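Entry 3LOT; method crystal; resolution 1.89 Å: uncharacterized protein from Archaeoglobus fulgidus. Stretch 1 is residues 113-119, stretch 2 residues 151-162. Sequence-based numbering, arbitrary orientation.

Stretch 1 113-119: TFNMGSM
Stretch 2 (151-162) RNTFKDLEALSR

Residues 113-115 end a β-strand, and residues 154-162 begin a helix that runs back along it. Their N-to-C directions differ by 159°, nearly antiparallel, and the axes approach to 9.9 Å, leaving room for one layer of side chains. The register is set at two points: CA of Phe-114 lies 7.8 Å from CA of Leu-160, whereas CA of Ser-118 and CA of Arg-151 are only 4.3 Å apart. The layers thus converge toward the loops, where apolar packing gives way to hydrogen bonds.

Phe-114 (phi/psi -148/89) dominates the wide end. Its CA-to-CB bond points sideways, but chi1 of -163° (t) and chi2 of -67° bring the ring to the helix. Leu-160, whose CB points toward the strand, adopts chi1 t (-158°) and chi2 p (67°). This places Leu-160 CD2 over one face of the Phe-114 ring, 3.4 Å from its centroid and 8° off the normal, a CH-pi contact. The ring edge meets helix backbone: CZ of Phe-114 is 3.6 Å from Leu-157 O and 3.5 Å from Ser-161 N. These two backbone atoms already bond to each other (Ser-161 N to Leu-157 O, 2.9 Å), so an apolar edge can pack there without leaving them unpaired. Ser-161, chi1 p (82°), turns its OG back to Glu-158 O at 2.8 Å, satisfying its hydroxyl within the helix.

Leu-157 (chi1 m, chi2 t) spreads its methyls: CD2 packs 3.7 Å from Phe-114 CE1 and CD1 lies 4.1 Å from CE of selenomethionine Met-116. The latter side chain starts away from the helix, but its m, m, m conformation (-70°, -66°, -47°) folds the methyl end back.

Asn-152 (phi/psi -151/81; chi1 m, -51°; chi2 -89°) points toward stretch 1 and uses both ends of its amide. ND2 of Asn-152 donates to Gly-117 O at 3.1 Å; OD1 of Asn-152 accepts from a water at 2.5 Å, which also donates to Asn-115 O at 2.8 Å. Gly-117 is extended at -176/164. Beyond it, Ser-118 has chi1 m (-63°), and its compact hydroxyl accepts from Asn-152 N at OG, 2.9 Å away, tying the loops together.

Thr-153 then caps the helix. With chi1 p (69°), Thr-153 OG1 accepts from Asp-156 N at 2.9 Å; reciprocally, Asp-156 (chi1 m, -70°) accepts from Thr-153 N at OD2, 3.0 Å away. The pair satisfies amides that precede the regular helical bonding, which starts with Leu-157 N to Thr-153 O at 2.8 Å.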

# COMPACT_ATOMS: atom_id res chain seq x y z
N THR D 113 -24.39 11.24 -13.59
CA THR D 113 -23.59 10.15 -13.07
C THR D 113 -23.59 9.00 -14.08
O THR D 113 -24.53 8.87 -14.86
CB THR D 113 -23.99 9.72 -11.63
OG1 THR D 113 -25.32 9.23 -11.57
CG2 THR D 113 -23.88 10.90 -10.71
N PHE D 114 -22.53 8.20 -14.03
CA PHE D 114 -22.17 7.21 -15.03
C PHE D 114 -21.48 6.09 -14.23
O PHE D 114 -20.28 6.15 -14.04
CB PHE D 114 -21.16 7.85 -16.00
CG PHE D 114 -20.98 7.13 -17.31
CD1 PHE D 114 -20.41 5.89 -17.35
CD2 PHE D 114 -21.34 7.75 -18.49
CE1 PHE D 114 -20.19 5.26 -18.56
CE2 PHE D 114 -21.13 7.15 -19.72
CZ PHE D 114 -20.54 5.88 -19.78
N ASN D 115 -22.29 5.14 -13.75
CA ASN D 115 -21.84 3.98 -12.95
C ASN D 115 -21.05 2.89 -13.72
O ASN D 115 -21.48 2.42 -14.79
CB ASN D 115 -23.05 3.40 -12.31
CG ASN D 115 -23.71 4.40 -11.40
OD1 ASN D 115 -23.26 4.58 -10.25
ND2 ASN D 115 -24.77 5.09 -11.90
N MSE D 116 -19.90 2.53 -13.20
CA MSE D 116 -18.87 1.83 -14.02
C MSE D 116 -18.76 0.32 -13.87
O MSE D 116 -17.76 -0.26 -14.30
CB MSE D 116 -17.52 2.47 -13.73
CG MSE D 116 -17.38 3.82 -14.26
SE MSE D 116 -17.41 3.82 -16.20
CE MSE D 116 -16.20 2.41 -16.59
N GLY D 117 -19.78 -0.34 -13.33
CA GLY D 117 -19.82 -1.81 -13.41
C GLY D 117 -21.08 -2.41 -12.85
O GLY D 117 -21.81 -1.73 -12.13
N SER D 118 -21.34 -3.68 -13.17
CA SER D 118 -22.46 -4.41 -12.61
C SER D 118 -22.04 -4.88 -11.22
O SER D 118 -20.88 -5.23 -10.99
CB SER D 118 -22.83 -5.60 -13.47
OG SER D 118 -23.26 -5.17 -14.71
N MSE D 119 -22.96 -4.85 -10.25
CA MSE D 119 -22.57 -5.21 -8.88
C MSE D 119 -23.81 -5.57 -8.08
O MSE D 119 -24.89 -5.14 -8.39
CB MSE D 119 -21.85 -4.01 -8.21
CG MSE D 119 -22.70 -2.79 -8.00
SE MSE D 119 -21.79 -1.17 -7.45
CE MSE D 119 -21.42 -1.67 -5.59
N ARG D 151 -27.01 -3.03 -12.59
CA ARG D 151 -26.46 -3.54 -13.83
C ARG D 151 -25.85 -2.43 -14.72
O ARG D 151 -26.53 -1.45 -15.05
CB ARG D 151 -27.58 -4.26 -14.58
CG ARG D 151 -27.17 -4.92 -15.91
CD ARG D 151 -28.33 -5.07 -16.87
NE ARG D 151 -27.87 -5.75 -18.08
CZ ARG D 151 -27.73 -7.06 -18.19
NH1 ARG D 151 -28.04 -7.87 -17.16
NH2 ARG D 151 -27.31 -7.59 -19.34
N ASN D 152 -24.59 -2.60 -15.11
CA ASN D 152 -23.94 -1.64 -16.00
C ASN D 152 -22.88 -2.41 -16.79
O ASN D 152 -21.71 -2.41 -16.43
CB ASN D 152 -23.32 -0.46 -15.23
CG ASN D 152 -24.32 0.22 -14.26
OD1 ASN D 152 -25.03 1.16 -14.66
ND2 ASN D 152 -24.33 -0.22 -12.95
N THR D 153 -23.33 -3.10 -17.83
CA THR D 153 -22.47 -3.95 -18.62
C THR D 153 -21.60 -3.12 -19.57
O THR D 153 -21.84 -1.94 -19.75
CB THR D 153 -23.28 -4.92 -19.51
OG1 THR D 153 -23.96 -4.19 -20.52
CG2 THR D 153 -24.28 -5.77 -18.68
N PHE D 154 -20.58 -3.73 -20.15
CA PHE D 154 -19.72 -3.01 -21.06
C PHE D 154 -20.53 -2.54 -22.26
O PHE D 154 -20.38 -1.41 -22.71
CB PHE D 154 -18.51 -3.85 -21.45
CG PHE D 154 -17.49 -3.93 -20.37
CD1 PHE D 154 -16.70 -2.84 -20.08
CD2 PHE D 154 -17.32 -5.09 -19.63
CE1 PHE D 154 -15.75 -2.91 -19.08
CE2 PHE D 154 -16.38 -5.16 -18.62
CZ PHE D 154 -15.60 -4.04 -18.33
N LYS D 155 -21.44 -3.37 -22.75
CA LYS D 155 -22.36 -2.91 -23.78
C LYS D 155 -23.20 -1.70 -23.34
O LYS D 155 -23.40 -0.76 -24.11
CB LYS D 155 -23.32 -4.02 -24.22
CG LYS D 155 -24.02 -3.70 -25.54
CD LYS D 155 -24.91 -4.86 -25.95
CE LYS D 155 -25.67 -4.57 -27.24
NZ LYS D 155 -26.95 -5.39 -27.33
N ASP D 156 -23.74 -1.74 -22.12
CA ASP D 156 -24.46 -0.57 -21.58
C ASP D 156 -23.55 0.67 -21.57
O ASP D 156 -23.97 1.76 -21.95
CB ASP D 156 -24.88 -0.80 -20.13
CG ASP D 156 -25.99 -1.85 -19.95
OD1 ASP D 156 -26.75 -2.13 -20.90
OD2 ASP D 156 -26.10 -2.35 -18.81
N LEU D 157 -22.31 0.51 -21.11
CA LEU D 157 -21.40 1.65 -20.94
C LEU D 157 -20.97 2.26 -22.28
O LEU D 157 -20.78 3.48 -22.40
CB LEU D 157 -20.17 1.25 -20.10
CG LEU D 157 -20.52 0.72 -18.71
CD1 LEU D 157 -19.29 0.18 -18.01
CD2 LEU D 157 -21.24 1.79 -17.88
N GLU D 158 -20.85 1.43 -23.31
CA GLU D 158 -20.53 1.92 -24.63
C GLU D 158 -21.66 2.85 -25.10
O GLU D 158 -21.39 3.97 -25.55
CB GLU D 158 -20.37 0.76 -25.61
CG GLU D 158 -19.12 -0.07 -25.37
CD GLU D 158 -19.11 -1.38 -26.14
OE1 GLU D 158 -19.73 -1.47 -27.23
OE2 GLU D 158 -18.43 -2.34 -25.68
N ALA D 159 -22.90 2.39 -24.98
CA ALA D 159 -24.06 3.17 -25.45
C ALA D 159 -24.21 4.46 -24.62
O ALA D 159 -24.52 5.54 -25.17
CB ALA D 159 -25.35 2.32 -25.39
N LEU D 160 -23.99 4.35 -23.31
CA LEU D 160 -24.03 5.49 -22.39
C LEU D 160 -22.96 6.54 -22.74
O LEU D 160 -23.27 7.73 -22.75
CB LEU D 160 -23.90 5.05 -20.94
CG LEU D 160 -24.42 5.99 -19.85
CD1 LEU D 160 -25.92 6.10 -19.95
CD2 LEU D 160 -24.01 5.53 -18.44
N SER D 161 -21.75 6.10 -23.08
CA SER D 161 -20.70 7.02 -23.45
C SER D 161 -21.16 7.84 -24.66
O SER D 161 -20.95 9.05 -24.70
CB SER D 161 -19.38 6.30 -23.71
OG SER D 161 -19.32 5.75 -25.03
N ARG D 162 -21.84 7.20 -25.62
CA ARG D 162 -22.33 7.90 -26.77
C ARG D 162 -23.46 8.87 -26.50
O ARG D 162 -23.46 9.97 -27.02
CB ARG D 162 -22.81 6.92 -27.83
CG ARG D 162 -21.66 6.21 -28.53
CD ARG D 162 -22.20 5.39 -29.74
NE ARG D 162 -22.73 4.09 -29.30
CZ ARG D 162 -21.99 3.02 -28.98
NH1 ARG D 162 -20.65 3.07 -29.04
NH2 ARG D 162 -22.59 1.89 -28.58
O HOH W 1 -23.86 2.82 -16.14